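Local coordinates for catalase (Exiguobacterium oxidotolerans, PDB 2J2M), which breaks hydrogen peroxide down into water and oxygen with the help of a haem iron, working as an assembly of four subunits, at residues Phe201-Asn205 and Asp401-Leu405; Thr281-Phe285 and Thr418-Gln423; Val363-Gln367 and Asp390-Gln394. All blocks are in the same frame, centred on the assembly; numbering follows the deposited sequence.

Interaction 1. Residues Phe201-Asn205 and Asp401-Leu405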
ATOM      1  N   PHE A 201      17.530 -30.237   4.331  1.00  6.59           N
ATOM      2  CA  PHE A 201      17.099 -29.610   5.575  1.00  6.60           C
ATOM      3  C   PHE A 201      17.671 -30.413   6.727  1.00  6.96           C
ATOM      4  O   PHE A 201      18.415 -31.410   6.510  1.00  6.87           O
ATOM      5  CB  PHE A 201      15.567 -29.569   5.656  1.00  6.79           C
ATOM      6  CG  PHE A 201      14.948 -28.585   4.717  1.00  6.66           C
ATOM      7  CD1 PHE A 201      14.549 -27.344   5.163  1.00  7.79           C
ATOM      8  CD2 PHE A 201      14.812 -28.878   3.364  1.00  8.12           C
ATOM      9  CE1 PHE A 201      13.998 -26.411   4.286  1.00  4.64           C
ATOM     10  CE2 PHE A 201      14.265 -27.943   2.493  1.00  6.33           C
ATOM     11  CZ  PHE A 201      13.864 -26.714   2.970  1.00  5.39           C
ATOM     12  N   LYS A 202      17.360 -29.973   7.948  1.00  7.27           N
ATOM     13  CA  LYS A 202      17.752 -30.710   9.143  1.00  7.90           C
ATOM     14  C   LYS A 202      16.510 -31.232   9.848  1.00  8.86           C
ATOM     15  O   LYS A 202      15.531 -30.499  10.052  1.00  9.55           O
ATOM     16  CB  LYS A 202      18.551 -29.818  10.098  1.00  7.99           C
ATOM     17  CG  LYS A 202      19.975 -29.519   9.636  1.00  8.33           C
ATOM     18  CD  LYS A 202      20.616 -28.413  10.477  1.00  7.34           C
ATOM     19  CE  LYS A 202      22.144 -28.452  10.315  1.00  8.99           C
ATOM     20  NZ  LYS A 202      22.914 -27.552  11.214  1.00  5.87           N
ATOM     21  N   TRP A 203      16.545 -32.509  10.210  1.00  9.09           N
ATOM     22  CA  TRP A 203      15.542 -33.073  11.089  1.00  8.89           C
ATOM     23  C   TRP A 203      16.270 -33.481  12.361  1.00  9.97           C
ATOM     24  O   TRP A 203      17.352 -34.099  12.307  1.00 11.01           O
ATOM     25  CB  TRP A 203      14.895 -34.275  10.433  1.00  7.99           C
ATOM     26  CG  TRP A 203      13.838 -33.956   9.392  1.00  7.66           C
ATOM     27  CD1 TRP A 203      13.512 -32.724   8.876  1.00  7.20           C
ATOM     28  CD2 TRP A 203      12.989 -34.904   8.727  1.00  7.05           C
ATOM     29  NE1 TRP A 203      12.509 -32.847   7.951  1.00  7.26           N
ATOM     30  CE2 TRP A 203      12.163 -34.172   7.840  1.00  7.88           C
ATOM     31  CE3 TRP A 203      12.823 -36.298   8.822  1.00  2.13           C
ATOM     32  CZ2 TRP A 203      11.181 -34.793   7.040  1.00  7.78           C
ATOM     33  CZ3 TRP A 203      11.874 -36.911   8.015  1.00  6.29           C
ATOM     34  CH2 TRP A 203      11.065 -36.162   7.131  1.00  6.62           C
ATOM     35  N   VAL A 204      15.695 -33.092  13.495  1.00 10.60           N
ATOM     36  CA  VAL A 204      16.238 -33.348  14.815  1.00 10.64           C
ATOM     37  C   VAL A 204      15.217 -34.232  15.532  1.00 11.50           C
ATOM     38  O   VAL A 204      14.013 -33.927  15.493  1.00 11.13           O
ATOM     39  CB  VAL A 204      16.374 -32.029  15.599  1.00 10.89           C
ATOM     40  CG1 VAL A 204      17.030 -32.258  16.954  1.00  9.13           C
ATOM     41  CG2 VAL A 204      17.152 -30.976  14.786  1.00 10.43           C
ATOM     42  N   ASN A 205      15.676 -35.323  16.163  1.00 12.23           N
ATOM     43  CA  ASN A 205      14.766 -36.175  16.957  1.00 12.86           C
ATOM     44  C   ASN A 205      14.668 -35.752  18.413  1.00 13.69           C
ATOM     45  O   ASN A 205      15.254 -34.722  18.821  1.00 13.19           O
ATOM     46  CB  ASN A 205      15.041 -37.697  16.807  1.00 12.73           C
ATOM     47  CG  ASN A 205      16.416 -38.113  17.320  1.00 11.74           C
ATOM     48  OD1 ASN A 205      16.980 -37.499  18.230  1.00  9.44           O
ATOM     49  ND2 ASN A 205      16.963 -39.149  16.715  1.00 11.30           N
ATOM     50  N   ASP A 401      17.242 -26.403  19.179  1.00 20.03           N
ATOM     51  CA  ASP A 401      18.555 -26.745  19.716  1.00 20.92           C
ATOM     52  C   ASP A 401      19.693 -26.071  18.972  1.00 19.91           C
ATOM     53  O   ASP A 401      19.547 -25.653  17.805  1.00 19.72           O
ATOM     54  CB  ASP A 401      18.772 -28.249  19.839  1.00 21.91           C
ATOM     55  CG  ASP A 401      18.085 -29.013  18.756  1.00 26.30           C
ATOM     56  OD1 ASP A 401      17.148 -29.795  19.097  1.00 29.78           O
ATOM     57  OD2 ASP A 401      18.480 -28.821  17.576  1.00 29.75           O
ATOM     58  N   THR A 402      20.796 -25.896  19.702  1.00 18.71           N
ATOM     59  CA  THR A 402      22.048 -25.409  19.134  1.00 16.87           C
ATOM     60  C   THR A 402      22.470 -26.305  17.957  1.00 16.28           C
ATOM     61  O   THR A 402      22.184 -27.492  17.933  1.00 15.74           O
ATOM     62  CB  THR A 402      23.174 -25.370  20.198  1.00 16.49           C
ATOM     63  OG1 THR A 402      23.460 -26.704  20.631  1.00 15.32           O
ATOM     64  CG2 THR A 402      22.777 -24.556  21.393  1.00 15.48           C
ATOM     65  N   GLN A 403      23.144 -25.720  16.977  1.00 16.27           N
ATOM     66  CA  GLN A 403      23.727 -26.487  15.882  1.00 16.19           C
ATOM     67  C   GLN A 403      25.227 -26.154  15.815  1.00 16.51           C
ATOM     68  O   GLN A 403      25.636 -25.145  16.379  1.00 16.43           O
ATOM     69  CB  GLN A 403      23.012 -26.137  14.579  1.00 16.24           C
ATOM     70  CG  GLN A 403      21.655 -26.818  14.386  1.00 14.33           C
ATOM     71  CD  GLN A 403      21.767 -28.332  14.347  1.00 15.22           C
ATOM     72  OE1 GLN A 403      22.533 -28.908  13.539  1.00 14.33           O
ATOM     73  NE2 GLN A 403      21.025 -28.997  15.244  1.00 13.35           N
ATOM     74  N   PRO A 404      26.048 -26.994  15.151  1.00 16.52           N
ATOM     75  CA  PRO A 404      27.495 -26.733  15.165  1.00 16.81           C
ATOM     76  C   PRO A 404      27.948 -25.624  14.240  1.00 17.02           C
ATOM     77  O   PRO A 404      27.317 -25.364  13.222  1.00 16.93           O
ATOM     78  CB  PRO A 404      28.118 -28.057  14.684  1.00 16.45           C
ATOM     79  CG  PRO A 404      26.980 -29.010  14.438  1.00 16.58           C
ATOM     80  CD  PRO A 404      25.717 -28.211  14.385  1.00 17.04           C
ATOM     81  N   LEU A 405      29.049 -24.979  14.615  1.00 17.88           N
ATOM     82  CA  LEU A 405      29.786 -24.070  13.733  1.00 18.35           C
ATOM     83  C   LEU A 405      31.161 -24.653  13.514  1.00 18.94           C
ATOM     84  O   LEU A 405      31.795 -25.108  14.480  1.00 19.67           O
ATOM     85  CB  LEU A 405      29.962 -22.714  14.383  1.00 18.20           C
ATOM     86  CG  LEU A 405      28.801 -21.751  14.426  1.00 18.31           C
ATOM     87  CD1 LEU A 405      29.327 -20.453  15.003  1.00 17.25           C
ATOM     88  CD2 LEU A 405      28.240 -21.572  13.014  1.00 15.71           C
TER
HETATM   89  O   HOH W   1      15.196 -32.105  20.353  1.00 14.84           O

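Interaction 2. Residues Thr281-Phe285 and Thr418-Gln423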
ATOM      1  N   THR A 281      23.063 -26.910  -6.461  1.00  8.60           N
ATOM      2  CA  THR A 281      23.300 -27.357  -7.843  1.00  9.04           C
ATOM      3  C   THR A 281      23.558 -28.852  -7.893  1.00  9.48           C
ATOM      4  O   THR A 281      23.803 -29.402  -8.987  1.00 10.98           O
ATOM      5  CB  THR A 281      24.486 -26.625  -8.521  1.00  8.79           C
ATOM      6  OG1 THR A 281      25.649 -26.745  -7.706  1.00  9.00           O
ATOM      7  CG2 THR A 281      24.191 -25.124  -8.744  1.00  7.73           C
ATOM      8  N   LYS A 282      23.473 -29.513  -6.731  1.00  8.94           N
ATOM      9  CA  LYS A 282      23.814 -30.944  -6.600  1.00  8.94           C
ATOM     10  C   LYS A 282      22.630 -31.823  -6.214  1.00  8.56           C
ATOM     11  O   LYS A 282      21.833 -31.452  -5.376  1.00  8.04           O
ATOM     12  CB  LYS A 282      24.959 -31.151  -5.587  1.00  8.60           C
ATOM     13  CG  LYS A 282      26.280 -30.456  -5.975  1.00  9.04           C
ATOM     14  CD  LYS A 282      26.818 -30.953  -7.333  1.00  9.58           C
ATOM     15  CE  LYS A 282      28.153 -30.316  -7.732  1.00  9.76           C
ATOM     16  NZ  LYS A 282      28.093 -28.824  -7.912  1.00  9.59           N
ATOM     17  N   ASP A 283      22.540 -32.988  -6.846  1.00  8.83           N
ATOM     18  CA  ASP A 283      21.517 -33.991  -6.558  1.00  9.57           C
ATOM     19  C   ASP A 283      22.083 -35.103  -5.667  1.00 10.03           C
ATOM     20  O   ASP A 283      23.316 -35.261  -5.561  1.00  9.37           O
ATOM     21  CB  ASP A 283      20.953 -34.585  -7.851  1.00  9.23           C
ATOM     22  CG  ASP A 283      19.640 -35.313  -7.640  1.00 11.16           C
ATOM     23  OD1 ASP A 283      19.144 -35.362  -6.487  1.00 16.06           O
ATOM     24  OD2 ASP A 283      19.072 -35.835  -8.622  1.00 10.31           O
ATOM     25  N   TRP A 284      21.173 -35.820  -4.994  1.00 10.26           N
ATOM     26  CA  TRP A 284      21.510 -36.994  -4.190  1.00 10.89           C
ATOM     27  C   TRP A 284      20.850 -38.116  -4.905  1.00 11.71           C
ATOM     28  O   TRP A 284      19.636 -38.312  -4.763  1.00 12.44           O
ATOM     29  CB  TRP A 284      20.907 -36.955  -2.789  1.00 10.12           C
ATOM     30  CG  TRP A 284      21.431 -35.942  -1.859  1.00  8.83           C
ATOM     31  CD1 TRP A 284      22.314 -34.930  -2.128  1.00  9.31           C
ATOM     32  CD2 TRP A 284      21.073 -35.811  -0.488  1.00  8.89           C
ATOM     33  NE1 TRP A 284      22.529 -34.171  -0.991  1.00  8.19           N
ATOM     34  CE2 TRP A 284      21.786 -34.698   0.031  1.00  8.65           C
ATOM     35  CE3 TRP A 284      20.244 -36.546   0.375  1.00  8.80           C
ATOM     36  CZ2 TRP A 284      21.666 -34.291   1.360  1.00  8.16           C
ATOM     37  CZ3 TRP A 284      20.124 -36.135   1.696  1.00  8.51           C
ATOM     38  CH2 TRP A 284      20.828 -35.016   2.171  1.00  8.98           C
ATOM     39  N   PHE A 285      21.638 -38.840  -5.683  1.00 12.38           N
ATOM     40  CA  PHE A 285      21.116 -39.923  -6.497  1.00 13.45           C
ATOM     41  C   PHE A 285      20.519 -40.998  -5.599  1.00 14.22           C
ATOM     42  O   PHE A 285      21.070 -41.283  -4.541  1.00 13.12           O
ATOM     43  CB  PHE A 285      22.218 -40.487  -7.391  1.00 12.83           C
ATOM     44  CG  PHE A 285      22.788 -39.488  -8.365  1.00 13.07           C
ATOM     45  CD1 PHE A 285      24.161 -39.278  -8.441  1.00 12.70           C
ATOM     46  CD2 PHE A 285      21.956 -38.770  -9.232  1.00 12.59           C
ATOM     47  CE1 PHE A 285      24.713 -38.370  -9.387  1.00 12.99           C
ATOM     48  CE2 PHE A 285      22.496 -37.851 -10.152  1.00 13.42           C
ATOM     49  CZ  PHE A 285      23.880 -37.657 -10.229  1.00 12.65           C
ATOM     50  N   THR A 418      33.259 -27.015  -5.685  1.00 19.36           N
ATOM     51  CA  THR A 418      32.171 -26.541  -6.519  1.00 18.13           C
ATOM     52  C   THR A 418      31.717 -27.600  -7.477  1.00 17.34           C
ATOM     53  O   THR A 418      30.533 -27.764  -7.681  1.00 17.32           O
ATOM     54  CB  THR A 418      32.586 -25.285  -7.275  1.00 18.56           C
ATOM     55  OG1 THR A 418      33.836 -25.542  -7.950  1.00 17.10           O
ATOM     56  CG2 THR A 418      32.733 -24.115  -6.267  1.00 16.87           C
ATOM     57  N   ASN A 419      32.664 -28.323  -8.059  1.00 16.97           N
ATOM     58  CA  ASN A 419      32.348 -29.418  -8.973  1.00 16.46           C
ATOM     59  C   ASN A 419      31.189 -29.019  -9.907  1.00 15.96           C
ATOM     60  O   ASN A 419      30.113 -29.647  -9.909  1.00 15.71           O
ATOM     61  CB  ASN A 419      32.037 -30.685  -8.164  1.00 16.65           C
ATOM     62  CG  ASN A 419      31.968 -31.925  -9.018  1.00 18.42           C
ATOM     63  OD1 ASN A 419      32.105 -31.880 -10.248  1.00 20.34           O
ATOM     64  ND2 ASN A 419      31.756 -33.052  -8.369  1.00 20.18           N
ATOM     65  N   ASN A 420      31.432 -27.960 -10.680  1.00 14.87           N
ATOM     66  CA  ASN A 420      30.437 -27.360 -11.575  1.00 14.56           C
ATOM     67  C   ASN A 420      29.981 -28.238 -12.747  1.00 14.18           C
ATOM     68  O   ASN A 420      28.877 -28.030 -13.290  1.00 14.03           O
ATOM     69  CB  ASN A 420      30.961 -26.018 -12.132  1.00 14.31           C
ATOM     70  CG  ASN A 420      30.951 -24.900 -11.093  1.00 13.97           C
ATOM     71  OD1 ASN A 420      30.193 -24.935 -10.119  1.00 13.99           O
ATOM     72  ND2 ASN A 420      31.784 -23.897 -11.307  1.00 12.15           N
ATOM     73  N   PHE A 421      30.827 -29.200 -13.130  1.00 13.43           N
ATOM     74  CA  PHE A 421      30.670 -29.956 -14.384  1.00 12.86           C
ATOM     75  C   PHE A 421      30.597 -31.474 -14.181  1.00 12.96           C
ATOM     76  O   PHE A 421      30.060 -32.202 -15.024  1.00 12.95           O
ATOM     77  CB  PHE A 421      31.824 -29.623 -15.350  1.00 12.45           C
ATOM     78  CG  PHE A 421      32.035 -28.143 -15.566  1.00 11.42           C
ATOM     79  CD1 PHE A 421      31.127 -27.393 -16.314  1.00  9.85           C
ATOM     80  CD2 PHE A 421      33.140 -27.502 -15.019  1.00 11.53           C
ATOM     81  CE1 PHE A 421      31.309 -26.035 -16.513  1.00 10.26           C
ATOM     82  CE2 PHE A 421      33.329 -26.125 -15.199  1.00 11.39           C
ATOM     83  CZ  PHE A 421      32.420 -25.391 -15.950  1.00 10.53           C
ATOM     84  N   GLY A 422      31.136 -31.939 -13.056  1.00 13.34           N
ATOM     85  CA  GLY A 422      31.303 -33.363 -12.792  1.00 13.13           C
ATOM     86  C   GLY A 422      29.968 -34.041 -12.620  1.00 13.58           C
ATOM     87  O   GLY A 422      29.689 -35.048 -13.289  1.00 14.30           O
ATOM     88  N   GLN A 423      29.127 -33.505 -11.735  1.00 13.18           N
ATOM     89  CA  GLN A 423      27.833 -34.147 -11.508  1.00 12.68           C
ATOM     90  C   GLN A 423      26.881 -33.990 -12.708  1.00 12.63           C
ATOM     91  O   GLN A 423      26.136 -34.930 -13.057  1.00 12.42           O
ATOM     92  CB  GLN A 423      27.175 -33.715 -10.198  1.00 11.77           C
ATOM     93  CG  GLN A 423      25.956 -34.602  -9.951  1.00 11.73           C
ATOM     94  CD  GLN A 423      25.262 -34.359  -8.643  1.00 10.99           C
ATOM     95  OE1 GLN A 423      24.267 -33.634  -8.594  1.00 10.52           O
ATOM     96  NE2 GLN A 423      25.758 -34.979  -7.580  1.00  7.14           N
TER

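Interaction 3. Residues Val363-Gln367 and Asp390-Gln394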
ATOM      1  N   VAL A 363      -3.057 -19.415  17.584  1.00 16.03           N
ATOM      2  CA  VAL A 363      -1.960 -18.436  17.567  1.00 15.02           C
ATOM      3  C   VAL A 363      -2.155 -17.572  18.784  1.00 14.23           C
ATOM      4  O   VAL A 363      -3.201 -16.954  18.923  1.00 13.97           O
ATOM      5  CB  VAL A 363      -1.985 -17.537  16.285  1.00 15.20           C
ATOM      6  CG1 VAL A 363      -0.908 -16.420  16.361  1.00 14.27           C
ATOM      7  CG2 VAL A 363      -1.806 -18.387  15.031  1.00 14.32           C
ATOM      8  N   ASN A 364      -1.171 -17.554  19.672  1.00 13.69           N
ATOM      9  CA  ASN A 364      -1.267 -16.774  20.910  1.00 13.73           C
ATOM     10  C   ASN A 364       0.011 -16.017  21.165  1.00 13.38           C
ATOM     11  O   ASN A 364       0.995 -16.597  21.649  1.00 13.25           O
ATOM     12  CB  ASN A 364      -1.560 -17.681  22.114  1.00 14.06           C
ATOM     13  CG  ASN A 364      -2.974 -18.213  22.109  1.00 16.05           C
ATOM     14  OD1 ASN A 364      -3.935 -17.436  22.177  1.00 17.89           O
ATOM     15  ND2 ASN A 364      -3.118 -19.544  22.007  1.00 15.97           N
ATOM     16  N   ASN A 365       0.007 -14.724  20.835  1.00 12.96           N
ATOM     17  CA  ASN A 365       1.188 -13.893  21.076  1.00 11.67           C
ATOM     18  C   ASN A 365       0.918 -12.415  21.317  1.00 11.40           C
ATOM     19  O   ASN A 365      -0.227 -11.976  21.419  1.00 10.86           O
ATOM     20  CB  ASN A 365       2.253 -14.112  19.993  1.00 11.68           C
ATOM     21  CG  ASN A 365       1.774 -13.772  18.598  1.00 11.58           C
ATOM     22  OD1 ASN A 365       1.005 -12.824  18.392  1.00 12.47           O
ATOM     23  ND2 ASN A 365       2.257 -14.533  17.618  1.00  8.98           N
ATOM     24  N   TYR A 366       2.009 -11.660  21.375  1.00 11.26           N
ATOM     25  CA  TYR A 366       2.006 -10.268  21.762  1.00 10.40           C
ATOM     26  C   TYR A 366       2.137  -9.306  20.579  1.00 10.37           C
ATOM     27  O   TYR A 366       2.305  -8.103  20.789  1.00 10.53           O
ATOM     28  CB  TYR A 366       3.140 -10.067  22.762  1.00 10.73           C
ATOM     29  CG  TYR A 366       2.929 -10.906  23.997  1.00 10.46           C
ATOM     30  CD1 TYR A 366       3.454 -12.204  24.082  1.00 12.83           C
ATOM     31  CD2 TYR A 366       2.163 -10.435  25.055  1.00  9.77           C
ATOM     32  CE1 TYR A 366       3.242 -12.985  25.223  1.00 13.39           C
ATOM     33  CE2 TYR A 366       1.942 -11.210  26.192  1.00 11.01           C
ATOM     34  CZ  TYR A 366       2.484 -12.467  26.271  1.00 10.53           C
ATOM     35  OH  TYR A 366       2.252 -13.225  27.365  1.00  8.32           O
ATOM     36  N   GLN A 367       2.064  -9.836  19.350  1.00  9.20           N
ATOM     37  CA  GLN A 367       2.054  -9.018  18.142  1.00  9.45           C
ATOM     38  C   GLN A 367       0.699  -8.313  18.003  1.00  9.59           C
ATOM     39  O   GLN A 367      -0.351  -8.874  18.366  1.00  9.68           O
ATOM     40  CB  GLN A 367       2.328  -9.863  16.892  1.00  9.15           C
ATOM     41  CG  GLN A 367       3.702 -10.481  16.835  1.00  9.11           C
ATOM     42  CD  GLN A 367       3.915 -11.299  15.572  1.00 10.26           C
ATOM     43  OE1 GLN A 367       3.278 -11.063  14.563  1.00 10.54           O
ATOM     44  NE2 GLN A 367       4.836 -12.262  15.627  1.00 12.42           N
ATOM     45  N   ASP A 390      -2.057 -16.205  33.175  1.00 22.38           N
ATOM     46  CA  ASP A 390      -2.932 -16.723  32.130  1.00 22.93           C
ATOM     47  C   ASP A 390      -2.686 -16.160  30.728  1.00 21.84           C
ATOM     48  O   ASP A 390      -3.383 -16.531  29.778  1.00 21.94           O
ATOM     49  CB  ASP A 390      -4.414 -16.617  32.523  1.00 23.47           C
ATOM     50  CG  ASP A 390      -4.890 -15.173  32.689  1.00 28.87           C
ATOM     51  OD1 ASP A 390      -4.068 -14.295  33.090  1.00 33.64           O
ATOM     52  OD2 ASP A 390      -6.108 -14.907  32.446  1.00 32.32           O
ATOM     53  N   GLU A 391      -1.680 -15.305  30.572  1.00 20.41           N
ATOM     54  CA  GLU A 391      -1.304 -14.860  29.214  1.00 19.00           C
ATOM     55  C   GLU A 391      -0.273 -15.823  28.602  1.00 17.61           C
ATOM     56  O   GLU A 391       0.282 -16.676  29.313  1.00 17.42           O
ATOM     57  CB  GLU A 391      -0.833 -13.396  29.195  1.00 18.79           C
ATOM     58  CG  GLU A 391      -1.888 -12.374  29.687  1.00 19.89           C
ATOM     59  CD  GLU A 391      -3.192 -12.317  28.861  1.00 21.16           C
ATOM     60  OE1 GLU A 391      -4.264 -12.237  29.485  1.00 22.34           O
ATOM     61  OE2 GLU A 391      -3.174 -12.331  27.608  1.00 21.47           O
ATOM     62  N   PRO A 392      -0.055 -15.741  27.271  1.00 16.58           N
ATOM     63  CA  PRO A 392       0.892 -16.666  26.615  1.00 15.27           C
ATOM     64  C   PRO A 392       2.326 -16.669  27.187  1.00 14.46           C
ATOM     65  O   PRO A 392       2.948 -15.609  27.358  1.00 14.41           O
ATOM     66  CB  PRO A 392       0.896 -16.185  25.162  1.00 15.38           C
ATOM     67  CG  PRO A 392      -0.387 -15.448  24.977  1.00 14.94           C
ATOM     68  CD  PRO A 392      -0.703 -14.830  26.300  1.00 16.26           C
ATOM     69  N   LYS A 393       2.843 -17.861  27.465  1.00 13.08           N
ATOM     70  CA  LYS A 393       4.207 -18.023  27.952  1.00 12.53           C
ATOM     71  C   LYS A 393       5.019 -18.945  27.049  1.00 12.38           C
ATOM     72  O   LYS A 393       4.475 -19.859  26.429  1.00 11.18           O
ATOM     73  CB  LYS A 393       4.231 -18.570  29.404  1.00 12.15           C
ATOM     74  CG  LYS A 393       3.370 -17.777  30.439  1.00 12.67           C
ATOM     75  CD  LYS A 393       3.915 -16.356  30.718  1.00 11.84           C
ATOM     76  CE  LYS A 393       2.777 -15.440  31.119  1.00 12.36           C
ATOM     77  NZ  LYS A 393       3.286 -14.268  31.906  1.00 12.96           N
ATOM     78  N   GLN A 394       6.328 -18.704  27.000  1.00 12.60           N
ATOM     79  CA  GLN A 394       7.264 -19.600  26.320  1.00 13.53           C
ATOM     80  C   GLN A 394       7.260 -21.002  26.946  1.00 13.34           C
ATOM     81  O   GLN A 394       7.079 -21.139  28.135  1.00 12.86           O
ATOM     82  CB  GLN A 394       8.690 -19.028  26.332  1.00 13.10           C
ATOM     83  CG  GLN A 394       9.329 -18.890  27.719  1.00 13.89           C
ATOM     84  CD  GLN A 394      10.687 -18.203  27.664  1.00 15.79           C
ATOM     85  OE1 GLN A 394      10.932 -17.338  26.811  1.00 16.85           O
ATOM     86  NE2 GLN A 394      11.583 -18.586  28.573  1.00 17.01           N
TER

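Interaction 1. Residues Phe201-Asn205 and Asp401-Leu405
The D401 carboxylate meets the V204 methyls with its oxygen edge, not a face, OD1 lying 3.3 Å from CG1 and OD2 3.8 Å from CG2; the Q403 amide meets K202 through its oxygen. There OE1 lies 2.7 Å from K202 NZ in a hydrogen bond. The ammonium is tilted 27° from the carbonyl plane, with a C=O...N angle of 114°. K202 reaches this point because its chain runs extended beyond CG; it slides past Q403 in the opposite direction, so CE also brushes OE1 at 3.3 Å. Bending at chi2 (-61°) folds the Q403 amide back, and its NE2 makes a weak bond of 3.5 Å to D401 OD2. A water joins N205 O to D401 OD1. Around the contact, K202 has a salt bridge to E328, and Q403 and P404 pair with an antiparallel strand of the second subunit. With an alanine in place of K202, E328 would probably lose this salt bridge and the Q403 amide the donor that sets its oxygen. The chemistry is a short chain of polar contacts: lysine to amide oxygen, amide nitrogen weakly to carboxylate. With a cation at one end and an anion at the other, it would tend to polarise the amide and set its orientation, chiefly through the lysine, next to the strand pairing that Q403 and P404 make with the second subunit.

Interaction 2. Residues Thr281-Phe285 and Thr418-Gln423
Q423, in the first turn of helix 422-430, pushes its amide against the backbone of D283, and this is the tight half of the contact. OE1 takes the D283 N-H at 2.5 Å, unusually short, so the exact length is doubtful at this resolution; the bond lies in the carbonyl plane on a lone pair, with a nearly straight N-H...O angle of 174°. NE2 returns a longer bond to D283 O at 3.2 Å, its partner lying somewhat out of the amide plane. One side chain thus grips both the N-H and the C=O of a single residue, as a neighbouring strand might. With CG anti to the backbone N (chi1 -171°) and the chain extended, the amide reaches straight out to that peptide. Nearer the helix, Q423 CG rests 3.7 Å from F285 CZ, the ring lying obliquely and also making a cation-pi contact with R430.

K282 works the other end. Bends at chi2 and chi4 bring NZ to T418 O at 2.7 Å, nearly along the C=O axis, while its bond to N419 O is weak; D279 supplies the salt bridge. Packing is looser here: the nearest side-chain approach is K282 CE to N419 CB, 3.9 Å, and T418, N419 and N420 are all partly exposed. N419 ND2 turns to D274 O instead.

The loop 281-285, whose T281 side chain is about 9 Å from a bound haem, too far to touch it, is therefore joined to the start of the C-terminal helices mostly through backbone polar groups. A buried lysine held by carbonyls and D279 is likely to keep its charge.

Interaction 3. Residues Val363-Gln367 and Asp390-Gln394
Both segments belong to the irregular connection between helix 330-346 and strand 403-404, the part known in catalases as the wrapping domain, and they meet where it doubles back on itself. P392 is the centre of the contact. Its ring wedges between N364 and Y366: CG packs 3.8 Å from N364 CB, CB sits 3.5 Å from the backbone oxygen of N364, and CD comes within 4.0 Å of Y366 CZ. In Y366, CG anti to its own carbonyl carbon (chi1 -61°) aims the ring across the proline, placing the hydroxyl by the P392 carbonyl. E391 CB adds an aliphatic neighbour at 3.6 Å from Y366 OH. The N-terminal arm of the third subunit runs alongside: N364 and N365 bond to its T9, and Q394 to its N19 and Q20. The loop is thus closed on itself and held against another chain, in keeping with the interlocked tetramers of this family. Y366 OH donates to P392 O in a very short bond of 2.5 Å, the acceptor lying at the ring's edge and in its plane, while N386 ND2 bonds to the same hydroxyl.

How the interactions relate
Along the chain the segments run 201-205, 281-285, 363-367, 390-394, 401-405, 418-423. Interactions 1 and 2 therefore cross, with interaction 3 between the halves of each. The centres of interactions 1 and 2 are 24 Å apart, their nearest atoms about 6 Å; interaction 3 lies 26 Å and 45 Å from them, centre to centre. The antiparallel sheet supplies strand 201-204 to interaction 1 and the strands 257-265 and 292-302 that bracket the loop of interaction 2. Interaction 1 ties the chain leaving the long connection to the sheet; interaction 2 joins the C-terminal helices to a loop of the sheet, touching no other subunit; interaction 3 closes the connection on itself and, like interaction 1, touches the third subunit.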